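Tryptophanyl-tRNA synthetase (Thermus thermophilus, PDB 2EL7) probably catalyses the ATP-dependent attachment of L-tryptophan to tRNA(Trp), working as a homodimeric class I aminoacyl-tRNA synthetase. Local coordinates at residues 8-13 against 44-49; 110-115 against 120-125; 145-148 against 154-157. One frame throughout, in Å; residues are numbered along the deposited sequence.

Contact 1. Residues 8-13 against 44-49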
# COMPACT_ATOMS: atom_id res chain seq x y z
N ILE A 8 18.32 4.37 -4.71
CA ILE A 8 18.95 5.68 -4.68
C ILE A 8 18.09 6.66 -3.89
O ILE A 8 16.90 6.85 -4.18
CB ILE A 8 19.12 6.21 -6.12
CG1 ILE A 8 20.22 5.43 -6.83
CG2 ILE A 8 19.44 7.73 -6.11
CD1 ILE A 8 20.45 5.90 -8.26
N GLN A 9 18.68 7.29 -2.88
CA GLN A 9 17.90 8.25 -2.10
C GLN A 9 17.55 9.49 -2.94
O GLN A 9 18.37 9.95 -3.74
CB GLN A 9 18.66 8.65 -0.83
CG GLN A 9 18.85 7.48 0.11
CD GLN A 9 17.53 6.77 0.40
OE1 GLN A 9 16.53 7.43 0.70
NE2 GLN A 9 17.52 5.43 0.30
N PRO A 10 16.34 10.04 -2.76
CA PRO A 10 15.89 11.22 -3.50
C PRO A 10 16.61 12.50 -3.04
O PRO A 10 16.07 13.30 -2.26
CB PRO A 10 14.40 11.23 -3.21
CG PRO A 10 14.35 10.80 -1.79
CD PRO A 10 15.33 9.64 -1.76
N SER A 11 17.85 12.69 -3.51
CA SER A 11 18.64 13.85 -3.11
C SER A 11 19.78 14.14 -4.09
O SER A 11 20.40 13.22 -4.61
CB SER A 11 19.25 13.63 -1.73
OG SER A 11 20.40 14.43 -1.54
N GLY A 12 20.05 15.42 -4.33
CA GLY A 12 21.14 15.76 -5.23
C GLY A 12 22.48 16.00 -4.54
O GLY A 12 23.40 16.54 -5.14
N GLU A 13 22.62 15.59 -3.28
CA GLU A 13 23.87 15.80 -2.54
C GLU A 13 24.73 14.53 -2.44
O GLU A 13 24.63 13.78 -1.47
CB GLU A 13 23.58 16.27 -1.11
CG GLU A 13 22.61 17.44 -1.02
CD GLU A 13 23.19 18.72 -1.59
OE1 GLU A 13 24.31 19.09 -1.17
OE2 GLU A 13 22.54 19.35 -2.44
N TYR A 44 9.29 7.68 -2.70
CA TYR A 44 8.29 7.33 -1.68
C TYR A 44 8.89 7.24 -0.28
O TYR A 44 8.15 7.32 0.70
CB TYR A 44 7.60 6.01 -2.02
CG TYR A 44 6.38 6.19 -2.91
CD1 TYR A 44 5.95 5.18 -3.78
CD2 TYR A 44 5.66 7.39 -2.89
CE1 TYR A 44 4.85 5.36 -4.61
CE2 TYR A 44 4.55 7.58 -3.72
CZ TYR A 44 4.15 6.57 -4.58
OH TYR A 44 3.06 6.77 -5.40
N HIS A 45 10.21 7.08 -0.18
CA HIS A 45 10.89 6.98 1.12
C HIS A 45 10.89 8.35 1.82
O HIS A 45 10.95 8.41 3.05
CB HIS A 45 12.32 6.47 0.90
CG HIS A 45 13.14 6.33 2.15
ND1 HIS A 45 12.62 5.86 3.34
CD2 HIS A 45 14.45 6.55 2.38
CE1 HIS A 45 13.58 5.79 4.25
NE2 HIS A 45 14.70 6.21 3.69
N ALA A 46 10.81 9.42 1.04
CA ALA A 46 10.80 10.76 1.61
C ALA A 46 9.52 10.99 2.42
O ALA A 46 9.57 11.69 3.42
CB ALA A 46 10.92 11.83 0.51
N LEU A 47 8.39 10.42 2.00
CA LEU A 47 7.13 10.60 2.73
C LEU A 47 7.06 10.01 4.14
O LEU A 47 6.14 10.33 4.89
CB LEU A 47 5.94 10.05 1.94
CG LEU A 47 5.68 10.38 0.46
CD1 LEU A 47 4.25 10.03 0.12
CD2 LEU A 47 5.92 11.82 0.18
N THR A 48 8.02 9.16 4.52
CA THR A 48 8.02 8.54 5.85
C THR A 48 8.25 9.53 7.01
O THR A 48 8.11 9.18 8.18
CB THR A 48 9.06 7.40 5.94
OG1 THR A 48 10.21 7.74 5.16
CG2 THR A 48 8.50 6.14 5.41
N ASN A 49 8.62 10.76 6.67
CA ASN A 49 8.78 11.80 7.69
C ASN A 49 7.92 12.98 7.18
O ASN A 49 8.43 14.02 6.74
CB ASN A 49 10.26 12.15 7.85
CG ASN A 49 11.08 10.96 8.37
OD1 ASN A 49 10.89 10.51 9.52
ND2 ASN A 49 11.97 10.43 7.53
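Beside P10, whose ring meets A46 across the contact, the hydroxyl OG of S11 accepts a hydrogen bond from the backbone N of E13 at 3.0 Å, nearly straight at 168°, and closes an ST turn. P10 itself is the centre of an inverse gamma turn, in which S11 N reaches back to Q9 O in a weak bond. The two turns shape 8-13 on its own side; what passes between the segments is light, 128 Å² in all. P10 CG lies 4.3 Å from A46 CB, a loose apolar touch. T62 and L58 of helix 55-72 pack on P10 and A46 respectively, putting that helix beside both. The loops leave the C-terminal ends of the neighbouring parallel strands 4-8 and 37-41, the place where Rossmann-type class I synthetases build their nucleotide site. Accordingly, 8-13 carries the start of the 'HIGH' region, and Q9, P10 and S11 are predicted to bind ATP. The Q9 carboxamide, its chain bent beyond CB, lies near the H45 imidazole, but the model brings them too close and the imidazole is probably turned over, so how they meet is doubtful. The H45 ring also stacks on Y129, and Y44 next to it meets W95 of the second subunit edge-to-face.

Contact 2. Residues 110-115 against 120-125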
# COMPACT_ATOMS: atom_id res chain seq x y z
N THR A 110 15.34 -3.29 13.36
CA THR A 110 16.20 -2.34 14.01
C THR A 110 15.88 -0.88 13.72
O THR A 110 15.88 -0.07 14.64
CB THR A 110 17.65 -2.57 13.62
OG1 THR A 110 17.99 -3.93 13.86
CG2 THR A 110 18.58 -1.68 14.43
N GLN A 111 15.60 -0.54 12.47
CA GLN A 111 15.34 0.86 12.15
C GLN A 111 14.12 1.38 12.83
O GLN A 111 14.17 2.41 13.50
CB GLN A 111 15.26 1.09 10.63
CG GLN A 111 16.64 1.12 9.97
CD GLN A 111 16.71 2.05 8.75
OE1 GLN A 111 16.19 3.17 8.76
NE2 GLN A 111 17.37 1.59 7.70
N PHE A 112 13.01 0.67 12.68
CA PHE A 112 11.77 1.09 13.33
C PHE A 112 11.93 1.22 14.84
O PHE A 112 11.48 2.20 15.43
CB PHE A 112 10.65 0.09 13.05
CG PHE A 112 9.46 0.27 13.95
CD1 PHE A 112 8.53 1.29 13.70
CD2 PHE A 112 9.27 -0.56 15.04
CE1 PHE A 112 7.44 1.47 14.53
CE2 PHE A 112 8.16 -0.39 15.89
CZ PHE A 112 7.25 0.62 15.64
N LYS A 113 12.58 0.23 15.44
CA LYS A 113 12.81 0.17 16.88
C LYS A 113 13.58 1.35 17.45
O LYS A 113 13.22 1.88 18.50
CB LYS A 113 13.53 -1.14 17.22
CG LYS A 113 13.75 -1.35 18.71
CD LYS A 113 15.09 -1.98 18.96
CE LYS A 113 16.18 -0.95 18.96
NZ LYS A 113 17.55 -1.54 18.98
N ASP A 114 14.65 1.74 16.76
CA ASP A 114 15.46 2.87 17.23
C ASP A 114 14.70 4.19 17.16
O ASP A 114 14.86 5.04 18.02
CB ASP A 114 16.74 3.01 16.41
CG ASP A 114 17.77 1.92 16.72
OD1 ASP A 114 17.74 1.37 17.84
OD2 ASP A 114 18.62 1.63 15.85
N LYS A 115 13.89 4.37 16.12
CA LYS A 115 13.14 5.61 15.99
C LYS A 115 12.01 5.58 17.01
O LYS A 115 11.68 6.60 17.61
CB LYS A 115 12.58 5.76 14.56
CG LYS A 115 11.08 6.04 14.47
CD LYS A 115 10.71 7.49 14.81
CE LYS A 115 11.31 8.44 13.79
NZ LYS A 115 10.97 9.85 14.11
N GLU A 120 9.34 10.79 19.34
CA GLU A 120 8.98 11.29 18.03
C GLU A 120 7.76 10.51 17.60
O GLU A 120 7.44 9.46 18.15
CB GLU A 120 10.18 11.13 17.10
CG GLU A 120 11.35 12.00 17.55
CD GLU A 120 12.64 11.74 16.80
OE1 GLU A 120 12.71 10.74 16.04
OE2 GLU A 120 13.60 12.53 16.98
N THR A 121 7.02 11.05 16.65
CA THR A 121 5.82 10.35 16.24
C THR A 121 6.17 9.05 15.55
O THR A 121 6.98 9.04 14.61
CB THR A 121 4.98 11.20 15.30
OG1 THR A 121 4.55 12.38 15.98
CG2 THR A 121 3.77 10.41 14.83
N VAL A 122 5.57 7.96 15.99
CA VAL A 122 5.86 6.70 15.35
C VAL A 122 4.81 6.46 14.27
O VAL A 122 3.73 5.92 14.53
CB VAL A 122 5.99 5.50 16.39
CG1 VAL A 122 5.07 5.71 17.56
CG2 VAL A 122 5.71 4.16 15.72
N TRP A 123 5.13 6.92 13.06
CA TRP A 123 4.25 6.77 11.91
C TRP A 123 4.20 5.32 11.39
O TRP A 123 5.20 4.58 11.45
CB TRP A 123 4.69 7.70 10.77
CG TRP A 123 4.73 9.17 11.13
CD1 TRP A 123 5.85 9.94 11.35
CD2 TRP A 123 3.61 10.04 11.32
NE1 TRP A 123 5.48 11.22 11.66
CE2 TRP A 123 4.11 11.31 11.65
CE3 TRP A 123 2.23 9.87 11.24
CZ2 TRP A 123 3.29 12.41 11.91
CZ3 TRP A 123 1.40 10.95 11.49
CH2 TRP A 123 1.93 12.21 11.83
N SER A 124 3.05 4.91 10.89
CA SER A 124 2.90 3.56 10.35
C SER A 124 3.84 3.43 9.16
O SER A 124 4.26 2.34 8.80
CB SER A 124 1.44 3.29 9.94
OG SER A 124 0.58 3.51 11.03
N GLY A 125 4.16 4.57 8.55
CA GLY A 125 5.09 4.59 7.44
C GLY A 125 6.44 4.03 7.86
O GLY A 125 7.03 3.25 7.12
O HOH W 1 8.61 10.72 13.35
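In the surface connection between two helices, the short helix 110-115 is tied to the loop that leads into helix 124-139, with W123 at the N-cap position. K115 and E120 form a salt bridge: NZ donates to OE1 at 2.7 Å, meeting the carboxylate on its anti side and 34° out of its plane. The two side chains cross at about a right angle, and the K115 chain reaches this point by bending at both chi2 (76°) and chi3 (65°). A water lies 2.6 Å from K115 NZ and accepts from it, then donates to T121 O at 2.7 Å, so the ammonium group holds the loop through a carboxylate and, by way of the water, a backbone carbonyl. The apolar half is F112 against V122, where CE1 of the ring comes within 3.4 Å of CG2, a tight and oblique approach. L103 of the second subunit packs on both of these side chains, and S124 OG hydrogen-bonds to T101 O of that subunit, placing the connection at the dimer interface. Within the loop, the methyl CG2 of T121 sits over the centre of the W123 ring, 3.3 Å above its plane.

Contact 3. Residues 145-148 against 154-157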
# COMPACT_ATOMS: atom_id res chain seq x y z
N VAL A 145 20.69 -7.24 -4.22
CA VAL A 145 20.45 -5.89 -3.79
C VAL A 145 21.65 -5.35 -3.05
O VAL A 145 21.99 -5.86 -2.00
CB VAL A 145 19.23 -5.82 -2.87
CG1 VAL A 145 18.92 -4.35 -2.51
CG2 VAL A 145 18.01 -6.46 -3.54
N PRO A 146 22.31 -4.32 -3.59
CA PRO A 146 23.47 -3.76 -2.89
C PRO A 146 23.01 -2.93 -1.71
O PRO A 146 22.12 -2.10 -1.84
CB PRO A 146 24.15 -2.92 -3.96
CG PRO A 146 23.02 -2.47 -4.80
CD PRO A 146 22.16 -3.71 -4.93
N VAL A 147 23.60 -3.18 -0.54
CA VAL A 147 23.25 -2.47 0.69
C VAL A 147 24.44 -2.35 1.66
O VAL A 147 25.40 -3.13 1.58
CB VAL A 147 22.13 -3.22 1.45
CG1 VAL A 147 20.84 -3.26 0.62
CG2 VAL A 147 22.60 -4.63 1.77
N GLY A 148 24.35 -1.38 2.57
CA GLY A 148 25.38 -1.19 3.58
C GLY A 148 25.25 -2.32 4.58
O GLY A 148 24.22 -2.97 4.63
N HIS A 154 16.34 -5.78 6.04
CA HIS A 154 15.21 -5.74 5.11
C HIS A 154 15.39 -6.71 3.95
O HIS A 154 14.41 -7.09 3.30
CB HIS A 154 14.91 -4.30 4.64
CG HIS A 154 15.80 -3.78 3.55
ND1 HIS A 154 17.09 -3.33 3.77
CD2 HIS A 154 15.54 -3.54 2.24
CE1 HIS A 154 17.58 -2.83 2.65
NE2 HIS A 154 16.66 -2.94 1.71
N ILE A 155 16.61 -7.14 3.66
CA ILE A 155 16.74 -8.12 2.60
C ILE A 155 16.29 -9.46 3.19
O ILE A 155 15.69 -10.27 2.50
CB ILE A 155 18.18 -8.25 2.03
CG1 ILE A 155 18.51 -7.12 1.05
CG2 ILE A 155 18.25 -9.44 1.11
CD1 ILE A 155 17.91 -5.77 1.33
N GLU A 156 16.58 -9.70 4.47
CA GLU A 156 16.13 -10.94 5.11
C GLU A 156 14.60 -10.99 5.19
O GLU A 156 14.00 -12.05 4.99
CB GLU A 156 16.75 -11.09 6.51
CG GLU A 156 18.24 -11.47 6.45
CD GLU A 156 19.02 -11.24 7.77
OE1 GLU A 156 20.24 -11.56 7.78
OE2 GLU A 156 18.44 -10.74 8.77
N LEU A 157 13.96 -9.86 5.45
CA LEU A 157 12.51 -9.83 5.51
C LEU A 157 11.97 -10.20 4.15
O LEU A 157 11.02 -10.98 4.03
CB LEU A 157 12.00 -8.43 5.89
CG LEU A 157 10.47 -8.24 5.89
CD1 LEU A 157 9.87 -9.00 7.06
CD2 LEU A 157 10.10 -6.77 5.95
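V145, in the parallel strand 144-146, directs its side chain at helix 153-169, where its CB lies 4.2 Å from I155 CG1. I137 of helix 124-139 packs on V145 as well, so the strand residue has neighbours on two helices. P146 points away from this contact; its ring rests on V4 and S6 of strand 4-8 and on Q25 and W26 of helix 16-33. The V147 side chain again faces the helix. Its CG1 is anti to the carbonyl carbon (chi1 -64°), and this one methyl serves both partners: it meets I155 CD1 tip to tip at 3.9 Å and approaches H154 CE1 obliquely, also at 3.9 Å. I155 CD1 lies over the centre of one face of the H154 imidazole, 3.1 Å above its plane, so methyl, methyl and ring form one close cluster. The H154 ring is put there by chi1 of 80°, which leaves CG between the backbone N and carbonyl carbon, and ND1 has a weak hydrogen bond to Q151 O. G148, predicted to bind ATP, follows at the end of the segment, while the H154 side chain lies about 8 Å from that of D136, a residue predicted to bind L-tryptophan. The apolar contact thus fastens the first strand to the helix in a beta-alpha-beta crossover, 144-146 to 153-169 to 177-179, as in the nucleotide-binding fold of class I synthetases.

How the contacts relate
From the N terminus, contact 1 comes first, joining the loops that follow strands 4-8 and 37-41 and so closing the stretch that holds helix 16-33 and strand 37-41. Contact 2 closes a short loop between helix 110-115 and the start of helix 124-139, and contact 3 another, between strand 144-146 and helix 153-169. The three follow in series, none enclosing or crossing another. Contacts 1 and 2 touch where T48 CG2 packs 3.7 Å from G125 O, and both meet the second subunit. Contact 3 touches neither, its nearest atoms being about 8 Å from contact 1 and 6 Å from contact 2; helix 124-139 leads from contact 2 to its strand.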